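Local coordinates for fibronectin type-III domain-containing protein (Caldanaerobacter subterraneus subsp. tengcongensis, PDB 7JGU) that is of unknown cellular function but folds, in the part studied here, as an extremely heat-stable fibronectin type III-like domain, to whose stability surface salt bridges contribute, at residues A[5-10]-A[27-32]; A[31-36]-A[74-79]; A[69-74]-A[81-86]. One frame throughout, in Å; residues are numbered along the deposited sequence.

Interaction 1 of 3, residues A[5-10]-A[27-32]; sequences DEPVGF and SETKGA
Segments 5-10 and 27-32 run nearly antiparallel, 168° apart from end to end, and their backbones bond near both ends without forming a regular strand: D5 N donates to K30 O, and S27 N to V8 O. The D5 N to K30 O bond, 3.0 Å long, lies in the carbonyl plane, whereas S27 N comes in almost along the C=O axis of V8.

That carbonyl is gripped twice. S27 OG also donates to V8 O, at 2.9 Å, but from above the carbonyl plane. A chi1 of 67° sets OG between the backbone N and the carbonyl carbon of S27, and there it also lies 3.3 Å from V8 CG2. T29 fills the middle with both branches. Its CG2, anti to the backbone N, presses on D5 O at 3.0 Å. Its OG1 rests 3.6 Å from P7 CA and donates back to S27 O. P7 in turn packs on L71 of strand 66-75.

Beyond T29 a type II turn runs to A32. Here the side chain of D5 crosses K30 obliquely, OD2 lying 3.5 Å from K30 CB. One water ties D5 OD2 to K30 N; a second accepts weakly from K30 NZ and donates to D5 OD1.

The contact therefore fastens the leader of the first strand to the B-C loop of the fibronectin fold. Both hydroxyls go to backbone carbonyls, while D5 OD1 and K30 NZ, 4.9 Å apart, are linked through water and probably help each other stay charged.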
ATOM      1  N   ASP A   5      14.665  -1.208   5.571  1.00 15.04           N
ATOM      2  CA  ASP A   5      14.399  -2.456   4.891  1.00 15.33           C
ATOM      3  C   ASP A   5      13.167  -2.305   3.999  1.00 14.06           C
ATOM      4  O   ASP A   5      12.326  -1.430   4.190  1.00 15.26           O
ATOM      5  CB  ASP A   5      14.096  -3.546   5.916  1.00 15.10           C
ATOM      6  CG  ASP A   5      15.335  -4.086   6.629  1.00 17.11           C
ATOM      7  OD1 ASP A   5      16.468  -3.678   6.321  1.00 20.57           O
ATOM      8  OD2 ASP A   5      15.169  -4.943   7.521  1.00 16.77           O
ATOM      9  N   GLU A   6      13.060  -3.174   3.025  1.00 16.55           N
ATOM     10  CA  GLU A   6      11.815  -3.275   2.263  1.00 16.54           C
ATOM     11  C   GLU A   6      10.725  -3.882   3.141  1.00 14.80           C
ATOM     12  O   GLU A   6      10.983  -4.862   3.847  1.00 14.99           O
ATOM     13  CB  GLU A   6      12.119  -4.172   1.068  1.00 23.56           C
ATOM     14  CG  GLU A   6      11.059  -4.282   0.046  1.00 34.06           C
ATOM     15  CD  GLU A   6      11.448  -5.234  -1.084  1.00 43.95           C
ATOM     16  OE1 GLU A   6      12.541  -5.062  -1.666  1.00 47.64           O
ATOM     17  OE2 GLU A   6      10.668  -6.156  -1.389  1.00 47.00           O
ATOM     18  N   PRO A   7       9.501  -3.327   3.153  1.00 14.37           N
ATOM     19  CA  PRO A   7       8.419  -3.979   3.894  1.00 13.61           C
ATOM     20  C   PRO A   7       8.135  -5.353   3.333  1.00 12.88           C
ATOM     21  O   PRO A   7       8.293  -5.601   2.139  1.00 14.48           O
ATOM     22  CB  PRO A   7       7.223  -3.037   3.698  1.00 14.94           C
ATOM     23  CG  PRO A   7       7.828  -1.724   3.376  1.00 16.75           C
ATOM     24  CD  PRO A   7       9.049  -2.051   2.555  1.00 14.86           C
ATOM     25  N   VAL A   8       7.671  -6.216   4.224  1.00 12.64           N
ATOM     26  CA  VAL A   8       7.217  -7.551   3.872  1.00 13.00           C
ATOM     27  C   VAL A   8       5.808  -7.715   4.413  1.00 13.29           C
ATOM     28  O   VAL A   8       5.292  -6.859   5.133  1.00 13.92           O
ATOM     29  CB  VAL A   8       8.170  -8.660   4.363  1.00 12.86           C
ATOM     30  CG1 VAL A   8       9.532  -8.511   3.682  1.00 16.15           C
ATOM     31  CG2 VAL A   8       8.328  -8.624   5.871  1.00 14.03           C
ATOM     32  N   GLY A   9       5.180  -8.824   4.050  1.00 14.28           N
ATOM     33  CA  GLY A   9       3.814  -9.046   4.475  1.00 16.12           C
ATOM     34  C   GLY A   9       2.846  -7.991   3.985  1.00 13.89           C
ATOM     35  O   GLY A   9       1.893  -7.662   4.698  1.00 14.16           O
ATOM     36  N   PHE A  10       3.069  -7.445   2.794  1.00 13.45           N
ATOM     37  CA  PHE A  10       2.201  -6.401   2.244  1.00 12.28           C
ATOM     38  C   PHE A  10       0.993  -7.091   1.638  1.00 11.76           C
ATOM     39  O   PHE A  10       1.122  -7.832   0.657  1.00 14.32           O
ATOM     40  CB  PHE A  10       2.949  -5.600   1.188  1.00 12.34           C
ATOM     41  CG  PHE A  10       2.161  -4.479   0.566  1.00 11.06           C
ATOM     42  CD1 PHE A  10       1.165  -3.836   1.258  1.00 12.19           C
ATOM     43  CD2 PHE A  10       2.457  -4.063  -0.712  1.00 11.44           C
ATOM     44  CE1 PHE A  10       0.462  -2.790   0.650  1.00 11.96           C
ATOM     45  CE2 PHE A  10       1.767  -3.045  -1.304  1.00 11.88           C
ATOM     46  CZ  PHE A  10       0.796  -2.400  -0.613  1.00 11.26           C
ATOM     47  N   SER A  27       4.109  -5.228   7.354  0.66 12.91           N
ATOM     48  CA  SER A  27       4.825  -5.471   8.596  0.66 14.85           C
ATOM     49  C   SER A  27       5.589  -4.229   9.049  0.66 11.62           C
ATOM     50  O   SER A  27       5.962  -3.371   8.260  0.66 12.25           O
ATOM     51  CB  SER A  27       5.813  -6.612   8.407  0.66 22.04           C
ATOM     52  OG  SER A  27       6.839  -6.216   7.515  0.66 25.33           O
ATOM     53  N   GLU A  28       5.851  -4.172  10.350  1.00 12.53           N
ATOM     54  CA  GLU A  28       6.771  -3.180  10.877  1.00 13.53           C
ATOM     55  C   GLU A  28       8.118  -3.402  10.208  1.00 12.38           C
ATOM     56  O   GLU A  28       8.542  -4.533  10.010  1.00 13.49           O
ATOM     57  CB  GLU A  28       6.889  -3.362  12.382  1.00 16.14           C
ATOM     58  CG  GLU A  28       7.614  -2.229  13.058  1.00 20.55           C
ATOM     59  CD  GLU A  28       7.516  -2.274  14.572  1.00 26.78           C
ATOM     60  OE1 GLU A  28       8.126  -1.405  15.210  1.00 29.22           O
ATOM     61  OE2 GLU A  28       6.830  -3.169  15.116  1.00 28.74           O
ATOM     62  N   THR A  29       8.789  -2.317   9.853  1.00 13.31           N
ATOM     63  CA  THR A  29       9.954  -2.351   8.986  1.00 11.74           C
ATOM     64  C   THR A  29      11.131  -1.651   9.651  1.00 12.30           C
ATOM     65  O   THR A  29      11.018  -0.498  10.064  1.00 13.49           O
ATOM     66  CB  THR A  29       9.596  -1.685   7.661  1.00 13.16           C
ATOM     67  OG1 THR A  29       8.478  -2.361   7.062  1.00 14.26           O
ATOM     68  CG2 THR A  29      10.742  -1.698   6.705  1.00 14.37           C
ATOM     69  N   LYS A  30      12.267  -2.340   9.723  1.00 12.21           N
ATOM     70  CA  LYS A  30      13.457  -1.763  10.330  1.00 13.33           C
ATOM     71  C   LYS A  30      13.825  -0.464   9.641  1.00 13.38           C
ATOM     72  O   LYS A  30      13.926  -0.402   8.411  1.00 14.25           O
ATOM     73  CB  LYS A  30      14.611  -2.753  10.218  1.00 15.47           C
ATOM     74  CG  LYS A  30      15.887  -2.270  10.845  1.00 18.92           C
ATOM     75  CD  LYS A  30      16.792  -1.637   9.793  1.00 26.14           C
ATOM     76  CE  LYS A  30      18.221  -1.521  10.284  1.00 34.54           C
ATOM     77  NZ  LYS A  30      19.057  -0.812   9.282  1.00 40.32           N
ATOM     78  N   GLY A  31      14.054   0.577  10.448  1.00 14.20           N
ATOM     79  CA  GLY A  31      14.522   1.845   9.949  1.00 15.05           C
ATOM     80  C   GLY A  31      13.444   2.757   9.412  1.00 15.56           C
ATOM     81  O   GLY A  31      13.735   3.915   9.097  1.00 18.57           O
ATOM     82  N   ALA A  32      12.210   2.288   9.272  1.00 15.34           N
ATOM     83  CA  ALA A  32      11.180   3.100   8.650  1.00 15.13           C
ATOM     84  C   ALA A  32      10.703   4.183   9.594  1.00 15.89           C
ATOM     85  O   ALA A  32      10.363   3.907  10.750  1.00 19.53           O
ATOM     86  CB  ALA A  32       9.987   2.233   8.247  1.00 15.13           C
TER
HETATM   87  O   HOH W   1      12.554  -4.932   8.563  1.00 12.46           O
HETATM   88  O   HOH W   2      17.982  -1.472   6.083  1.00 34.15           O

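Interaction 2 of 3, residues A[31-36]-A[74-79]; sequences GAKYYE and VNELGP
The side chain of K33 spans this surface contact from backbone to tip. Its CB lies 3.6 Å from V74 O, and its CG, anti to the carbonyl carbon, rests 3.8 Å from N75 CB. A bend at chi2 directs the chain toward E76, so that CE passes the carboxylate. A second bend (chi4 83°) then brings NZ to E76 OE2 at 2.7 Å, on the syn lone pair. This is a surface salt bridge, of the class linked to the thermal stability of this domain. E76 bends too, at chi2, to meet it.

Below the lysine the backbone forms a classic beta bulge, K33 and Y34 both facing V74. V74 O accepts from K33 N at 2.8 Å and from Y34 N at 3.2 Å, both in its carbonyl plane, while V74 N returns a bond to Y34 O. Y34 holds its ring in the crowded position (chi1 69°), side by side with V74. V74 CB sits over one ring face, 3.8 Å from the centroid and 15° off the normal, a CH-pi contact; V74 CG1 touches the Y34 OH at 3.5 Å. An alanine here would remove the ring, and V74, losing its CH-pi partner and the OH contact to CG1, would probably be less well covered and less firmly held.

N75 ND2 donates to G31 O at 3.1 Å, roughly in its own amide plane. Its OD1 accepts from L77 N, an Asx turn within the type I turn N75-G78.

That turn links strands 66-75 and 78-88, and the bulge opens strand 34-41, which pairs with 66-75. N75 ND2 also hydrogen-bonds to T2 O, near the N-terminus, and E36 reaches F47 and S50 of strand 44-51 on the far side.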
ATOM      1  N   GLY A  31      14.054   0.577  10.448  1.00 14.20           N
ATOM      2  CA  GLY A  31      14.522   1.845   9.949  1.00 15.05           C
ATOM      3  C   GLY A  31      13.444   2.757   9.412  1.00 15.56           C
ATOM      4  O   GLY A  31      13.735   3.915   9.097  1.00 18.57           O
ATOM      5  N   ALA A  32      12.210   2.288   9.272  1.00 15.34           N
ATOM      6  CA  ALA A  32      11.180   3.100   8.650  1.00 15.13           C
ATOM      7  C   ALA A  32      10.703   4.183   9.594  1.00 15.89           C
ATOM      8  O   ALA A  32      10.363   3.907  10.750  1.00 19.53           O
ATOM      9  CB  ALA A  32       9.987   2.233   8.247  1.00 15.13           C
ATOM     10  N   LYS A  33      10.675   5.416   9.097  1.00 16.55           N
ATOM     11  CA  LYS A  33      10.002   6.515   9.769  1.00 16.08           C
ATOM     12  C   LYS A  33       8.593   6.731   9.235  1.00 15.75           C
ATOM     13  O   LYS A  33       7.730   7.216   9.961  1.00 18.83           O
ATOM     14  CB  LYS A  33      10.802   7.812   9.606  1.00 20.62           C
ATOM     15  CG  LYS A  33      12.160   7.774  10.263  1.00 27.18           C
ATOM     16  CD  LYS A  33      12.036   7.677  11.769  1.00 35.27           C
ATOM     17  CE  LYS A  33      13.397   7.675  12.438  1.00 42.39           C
ATOM     18  NZ  LYS A  33      13.906   9.051  12.600  1.00 47.04           N
ATOM     19  N   TYR A  34       8.351   6.389   7.974  1.00 14.34           N
ATOM     20  CA  TYR A  34       7.001   6.397   7.428  1.00 13.65           C
ATOM     21  C   TYR A  34       6.994   5.505   6.205  1.00 12.18           C
ATOM     22  O   TYR A  34       8.025   4.979   5.787  1.00 13.21           O
ATOM     23  CB  TYR A  34       6.497   7.809   7.139  1.00 14.95           C
ATOM     24  CG  TYR A  34       7.153   8.560   6.018  1.00 16.01           C
ATOM     25  CD1 TYR A  34       8.279   9.335   6.242  1.00 17.81           C
ATOM     26  CD2 TYR A  34       6.609   8.562   4.750  1.00 16.90           C
ATOM     27  CE1 TYR A  34       8.849  10.066   5.224  1.00 19.96           C
ATOM     28  CE2 TYR A  34       7.175   9.291   3.731  1.00 19.48           C
ATOM     29  CZ  TYR A  34       8.290  10.035   3.970  1.00 21.02           C
ATOM     30  OH  TYR A  34       8.832  10.770   2.932  1.00 27.34           O
ATOM     31  N   TYR A  35       5.798   5.339   5.645  1.00 11.19           N
ATOM     32  CA  TYR A  35       5.548   4.518   4.480  1.00 11.35           C
ATOM     33  C   TYR A  35       4.764   5.345   3.476  1.00 11.57           C
ATOM     34  O   TYR A  35       3.974   6.208   3.862  1.00 12.74           O
ATOM     35  CB  TYR A  35       4.738   3.275   4.858  1.00 11.74           C
ATOM     36  CG  TYR A  35       5.356   2.463   5.956  1.00 11.59           C
ATOM     37  CD1 TYR A  35       5.089   2.743   7.286  1.00 11.98           C
ATOM     38  CD2 TYR A  35       6.235   1.441   5.674  1.00 11.56           C
ATOM     39  CE1 TYR A  35       5.679   2.003   8.316  1.00 12.21           C
ATOM     40  CE2 TYR A  35       6.822   0.697   6.692  1.00 11.84           C
ATOM     41  CZ  TYR A  35       6.545   0.984   8.005  1.00 12.09           C
ATOM     42  OH  TYR A  35       7.131   0.249   9.021  1.00 14.24           O
ATOM     43  N   GLU A  36       4.986   5.065   2.198  0.55 10.68           N
ATOM     44  CA  GLU A  36       4.278   5.752   1.132  0.55  9.65           C
ATOM     45  C   GLU A  36       3.664   4.727   0.198  0.55  9.91           C
ATOM     46  O   GLU A  36       4.312   3.748  -0.168  0.55 10.13           O
ATOM     47  CB  GLU A  36       5.207   6.688   0.357  0.55 13.27           C
ATOM     48  CG  GLU A  36       4.491   7.740  -0.464  0.55 13.67           C
ATOM     49  CD  GLU A  36       5.359   8.920  -0.835  0.55 16.45           C
ATOM     50  OE1 GLU A  36       6.499   9.035  -0.330  0.55 17.22           O
ATOM     51  OE2 GLU A  36       4.894   9.743  -1.644  0.55 19.25           O
ATOM     52  N   VAL A  74      10.393   4.681   4.236  1.00 13.04           N
ATOM     53  CA  VAL A  74      11.216   5.872   4.045  1.00 14.46           C
ATOM     54  C   VAL A  74      11.800   6.316   5.378  1.00 15.04           C
ATOM     55  O   VAL A  74      11.142   6.247   6.421  1.00 16.31           O
ATOM     56  CB  VAL A  74      10.367   7.009   3.449  1.00 15.88           C
ATOM     57  CG1 VAL A  74      11.247   8.177   3.064  1.00 18.92           C
ATOM     58  CG2 VAL A  74       9.566   6.529   2.250  1.00 18.34           C
ATOM     59  N   ASN A  75      13.052   6.761   5.348  1.00 17.34           N
ATOM     60  CA  ASN A  75      13.636   7.488   6.470  1.00 19.00           C
ATOM     61  C   ASN A  75      14.460   8.634   5.900  1.00 24.06           C
ATOM     62  O   ASN A  75      14.442   8.893   4.690  1.00 23.19           O
ATOM     63  CB  ASN A  75      14.387   6.564   7.437  1.00 19.86           C
ATOM     64  CG  ASN A  75      15.647   5.987   6.856  1.00 19.18           C
ATOM     65  OD1 ASN A  75      16.211   6.499   5.900  1.00 21.86           O
ATOM     66  ND2 ASN A  75      16.109   4.901   7.448  1.00 19.43           N
ATOM     67  N   GLU A  76      15.196   9.311   6.791  1.00 28.08           N
ATOM     68  CA  GLU A  76      15.930  10.510   6.399  1.00 32.02           C
ATOM     69  C   GLU A  76      16.984  10.209   5.345  1.00 32.39           C
ATOM     70  O   GLU A  76      17.389  11.110   4.597  1.00 34.77           O
ATOM     71  CB  GLU A  76      16.607  11.143   7.621  1.00 37.52           C
ATOM     72  CG  GLU A  76      15.645  11.534   8.721  1.00 43.76           C
ATOM     73  CD  GLU A  76      15.506  10.462   9.784  1.00 51.89           C
ATOM     74  OE1 GLU A  76      15.726   9.263   9.468  1.00 51.09           O
ATOM     75  OE2 GLU A  76      15.180  10.820  10.939  1.00 56.34           O
ATOM     76  N   LEU A  77      17.466   8.973   5.288  1.00 33.09           N
ATOM     77  CA  LEU A  77      18.513   8.611   4.346  1.00 34.57           C
ATOM     78  C   LEU A  77      17.958   8.257   2.978  1.00 35.03           C
ATOM     79  O   LEU A  77      18.700   8.286   1.991  1.00 36.72           O
ATOM     80  CB  LEU A  77      19.320   7.431   4.895  1.00 38.84           C
ATOM     81  CG  LEU A  77      20.219   7.687   6.107  1.00 44.64           C
ATOM     82  CD1 LEU A  77      21.315   8.675   5.743  1.00 45.20           C
ATOM     83  CD2 LEU A  77      19.437   8.174   7.328  1.00 49.10           C
ATOM     84  N   GLY A  78      16.674   7.935   2.893  1.00 31.52           N
ATOM     85  CA  GLY A  78      16.065   7.607   1.631  1.00 28.68           C
ATOM     86  C   GLY A  78      15.037   6.507   1.766  1.00 24.48           C
ATOM     87  O   GLY A  78      14.661   6.101   2.867  1.00 21.70           O
ATOM     88  N   PRO A  79      14.563   6.016   0.631  1.00 23.49           N
ATOM     89  CA  PRO A  79      13.526   4.981   0.633  1.00 22.16           C
ATOM     90  C   PRO A  79      14.096   3.586   0.477  1.00 19.56           C
ATOM     91  O   PRO A  79      15.207   3.404  -0.020  1.00 21.35           O
ATOM     92  CB  PRO A  79      12.710   5.355  -0.609  1.00 24.24           C
ATOM     93  CG  PRO A  79      13.758   5.886  -1.564  1.00 27.36           C
ATOM     94  CD  PRO A  79      14.812   6.548  -0.719  1.00 27.47           C
TER

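Interaction 3 of 3, residues A[69-74]-A[81-86]; sequences FALIAV and NFVTAS. Unlike the reference sequence in segment 69-74: I72 (reference Arg).
Four backbone hydrogen bonds join the strands, in two reciprocal pairs. F69 N reaches A85 O at 2.9 Å and nearly straight, along the C=O axis, and A85 N answers to F69 O at 3.0 Å. L71 N binds V83 O at 2.8 Å, again almost on the C=O axis, and V83 N returns to L71 O in the carbonyl plane. A70 and T84 lie between them as a non-hydrogen-bonded pair.

Weaker CA-H...O contacts fill the intervals. T84 CA comes 3.1 Å from F69 O, A70 CA 3.3 Å from V83 O, and F82 CA also approaches L71 O.

The pairing is that of a beta hairpin, the F and G strands of the fibronectin type III sandwich; 69-74 and 83-86 run N-to-C 146° apart, antiparallel with a twist. One face carries F69, L71, V83 and A85. It looks inward, F69 and A85 meeting V12 of the opposing sheet and L71 meeting W26. A70 and T84 lie on the other face, where both touch Y45 of strand 44-51.

Among apolar contacts, L71 and V83 point the same way, L71 CB lying 3.9 Å from V83 CG2. On the A70 side, I72, an arginine in the reference sequence, lies alongside F82. With CG1 in the crowded position (chi1 42°), I72 CG2 falls anti to the carbonyl carbon and over one face of the F82 ring. It is 3.6 Å from the centroid, 22° off the normal and offset toward the rim, a CH-pi contact. A70 CB stands 4.0 Å from F82 CD1, and Y45 meets the F82 ring edge-to-face.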
ATOM      1  N   PHE A  69      -1.156  -2.075  -5.715  1.00 11.23           N
ATOM      2  CA  PHE A  69      -0.524  -0.992  -4.983  1.00 11.10           C
ATOM      3  C   PHE A  69       0.958  -1.262  -4.820  1.00 11.17           C
ATOM      4  O   PHE A  69       1.383  -2.403  -4.775  1.00 12.17           O
ATOM      5  CB  PHE A  69      -1.162  -0.816  -3.603  1.00 11.34           C
ATOM      6  CG  PHE A  69      -2.629  -0.511  -3.659  1.00 12.84           C
ATOM      7  CD1 PHE A  69      -3.062   0.788  -3.824  1.00 14.44           C
ATOM      8  CD2 PHE A  69      -3.576  -1.523  -3.605  1.00 14.36           C
ATOM      9  CE1 PHE A  69      -4.414   1.077  -3.907  1.00 17.47           C
ATOM     10  CE2 PHE A  69      -4.925  -1.232  -3.688  1.00 15.46           C
ATOM     11  CZ  PHE A  69      -5.336   0.062  -3.827  1.00 17.68           C
ATOM     12  N   ALA A  70       1.721  -0.187  -4.709  1.00 10.70           N
ATOM     13  CA  ALA A  70       3.151  -0.230  -4.440  1.00 10.94           C
ATOM     14  C   ALA A  70       3.416   0.490  -3.129  1.00 10.88           C
ATOM     15  O   ALA A  70       2.788   1.500  -2.827  1.00 12.98           O
ATOM     16  CB  ALA A  70       3.961   0.394  -5.562  1.00 12.21           C
ATOM     17  N   LEU A  71       4.338  -0.043  -2.349  1.00 10.42           N
ATOM     18  CA  LEU A  71       4.647   0.439  -1.014  1.00  9.91           C
ATOM     19  C   LEU A  71       6.147   0.588  -0.877  1.00 10.42           C
ATOM     20  O   LEU A  71       6.901  -0.256  -1.357  1.00 10.86           O
ATOM     21  CB  LEU A  71       4.168  -0.596  -0.008  1.00 11.17           C
ATOM     22  CG  LEU A  71       4.453  -0.364   1.458  1.00 11.72           C
ATOM     23  CD1 LEU A  71       3.605   0.752   2.033  1.00 14.31           C
ATOM     24  CD2 LEU A  71       4.197  -1.661   2.224  1.00 13.25           C
ATOM     25  N   ILE A  72       6.560   1.684  -0.241  0.58  9.17           N
ATOM     26  CA  ILE A  72       7.942   1.882   0.181  0.58  9.07           C
ATOM     27  C   ILE A  72       7.968   2.280   1.647  0.58 10.63           C
ATOM     28  O   ILE A  72       7.013   2.857   2.178  0.58 10.37           O
ATOM     29  CB  ILE A  72       8.693   2.943  -0.634  0.58 11.08           C
ATOM     30  CG1 ILE A  72       7.809   4.165  -0.908  0.58 11.64           C
ATOM     31  CG2 ILE A  72       9.153   2.347  -1.918  0.58 12.61           C
ATOM     32  CD1 ILE A  72       8.588   5.420  -1.301  0.58 13.80           C
ATOM     33  N   ALA A  73       9.106   2.010   2.285  1.00 12.66           N
ATOM     34  CA  ALA A  73       9.417   2.549   3.598  1.00 12.45           C
ATOM     35  C   ALA A  73      10.452   3.650   3.396  1.00 13.35           C
ATOM     36  O   ALA A  73      11.306   3.548   2.522  1.00 15.51           O
ATOM     37  CB  ALA A  73      10.002   1.470   4.492  1.00 13.62           C
ATOM     38  N   VAL A  74      10.393   4.681   4.236  1.00 13.04           N
ATOM     39  CA  VAL A  74      11.216   5.872   4.045  1.00 14.46           C
ATOM     40  C   VAL A  74      11.800   6.316   5.378  1.00 15.04           C
ATOM     41  O   VAL A  74      11.142   6.247   6.421  1.00 16.31           O
ATOM     42  CB  VAL A  74      10.367   7.009   3.449  1.00 15.88           C
ATOM     43  CG1 VAL A  74      11.247   8.177   3.064  1.00 18.92           C
ATOM     44  CG2 VAL A  74       9.566   6.529   2.250  1.00 18.34           C
ATOM     45  N   ASN A  81      13.425  -0.249  -1.407  0.70 15.26           N
ATOM     46  CA  ASN A  81      12.832  -0.640  -2.682  0.70 15.15           C
ATOM     47  C   ASN A  81      11.308  -0.765  -2.558  0.70 13.00           C
ATOM     48  O   ASN A  81      10.751  -0.857  -1.459  0.70 12.81           O
ATOM     49  CB  ASN A  81      13.410  -1.974  -3.165  0.70 22.25           C
ATOM     50  CG  ASN A  81      14.795  -1.826  -3.771  0.70 27.79           C
ATOM     51  OD1 ASN A  81      15.373  -0.735  -3.787  0.70 27.46           O
ATOM     52  ND2 ASN A  81      15.339  -2.930  -4.269  0.70 31.23           N
ATOM     53  N   PHE A  82      10.635  -0.773  -3.705  1.00 13.70           N
ATOM     54  CA  PHE A  82       9.193  -0.925  -3.765  1.00 13.25           C
ATOM     55  C   PHE A  82       8.770  -2.386  -3.668  1.00 14.12           C
ATOM     56  O   PHE A  82       9.428  -3.279  -4.213  1.00 16.71           O
ATOM     57  CB  PHE A  82       8.677  -0.432  -5.118  1.00 14.45           C
ATOM     58  CG  PHE A  82       8.658   1.052  -5.271  1.00 14.67           C
ATOM     59  CD1 PHE A  82       7.598   1.797  -4.794  1.00 16.32           C
ATOM     60  CD2 PHE A  82       9.683   1.701  -5.925  1.00 16.59           C
ATOM     61  CE1 PHE A  82       7.580   3.177  -4.942  1.00 18.47           C
ATOM     62  CE2 PHE A  82       9.661   3.063  -6.083  1.00 20.20           C
ATOM     63  CZ  PHE A  82       8.600   3.801  -5.598  1.00 20.71           C
ATOM     64  N   VAL A  83       7.624  -2.609  -3.028  1.00 12.58           N
ATOM     65  CA  VAL A  83       6.960  -3.908  -3.013  0.55 14.73           C
ATOM     66  C   VAL A  83       5.517  -3.688  -3.430  1.00 12.51           C
ATOM     67  O   VAL A  83       4.942  -2.637  -3.165  1.00 13.01           O
ATOM     68  CB  VAL A  83       7.032  -4.606  -1.645  0.55 17.45           C
ATOM     69  CG1 VAL A  83       8.461  -4.758  -1.254  0.55 19.16           C
ATOM     70  CG2 VAL A  83       6.279  -3.833  -0.589  0.55 19.32           C
ATOM     71  N   THR A  84       4.939  -4.671  -4.109  1.00 13.62           N
ATOM     72  CA  THR A  84       3.570  -4.544  -4.596  1.00 13.43           C
ATOM     73  C   THR A  84       2.669  -5.646  -4.061  1.00 12.50           C
ATOM     74  O   THR A  84       3.124  -6.710  -3.653  1.00 14.79           O
ATOM     75  CB  THR A  84       3.487  -4.500  -6.132  1.00 16.63           C
ATOM     76  OG1 THR A  84       3.991  -5.729  -6.672  1.00 19.97           O
ATOM     77  CG2 THR A  84       4.255  -3.315  -6.697  1.00 20.20           C
ATOM     78  N   ALA A  85       1.371  -5.370  -4.105  1.00 12.52           N
ATOM     79  CA  ALA A  85       0.358  -6.331  -3.706  1.00 12.73           C
ATOM     80  C   ALA A  85      -0.940  -5.933  -4.387  1.00 12.60           C
ATOM     81  O   ALA A  85      -1.133  -4.774  -4.745  1.00 13.20           O
ATOM     82  CB  ALA A  85       0.165  -6.359  -2.192  1.00 13.20           C
ATOM     83  N   SER A  86      -1.841  -6.902  -4.532  1.00 13.97           N
ATOM     84  CA  SER A  86      -3.065  -6.687  -5.279  1.00 14.79           C
ATOM     85  C   SER A  86      -4.245  -7.322  -4.566  1.00 14.53           C
ATOM     86  O   SER A  86      -4.093  -8.279  -3.818  1.00 15.43           O
ATOM     87  CB  SER A  86      -3.000  -7.352  -6.668  1.00 19.54           C
ATOM     88  OG  SER A  86      -1.981  -6.804  -7.466  1.00 26.70           O
TER

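All three contacts belong to one fibronectin type III domain, their centres about 10 to 12 Å apart. Interactions 2 and 3 lie in the four-stranded sheet 44-51, 34-41, 66-75, 78-88: strand 66-75 pairs with 34-41 in one and with 78-88 in the other, and V74, paired with Y34 in interaction 2, also ends segment 69-74. Interaction 1 lies beside that sheet, its loop 27-32 running into strand 34-41 so that G31 and A32 are common to interactions 1 and 2. Along the chain interaction 1 closes before interaction 3 opens, while the segments of 2 and 3 alternate. Loop pairing, bulge and hairpin thus tie the N-terminal leader to the last strand of this single-domain chain.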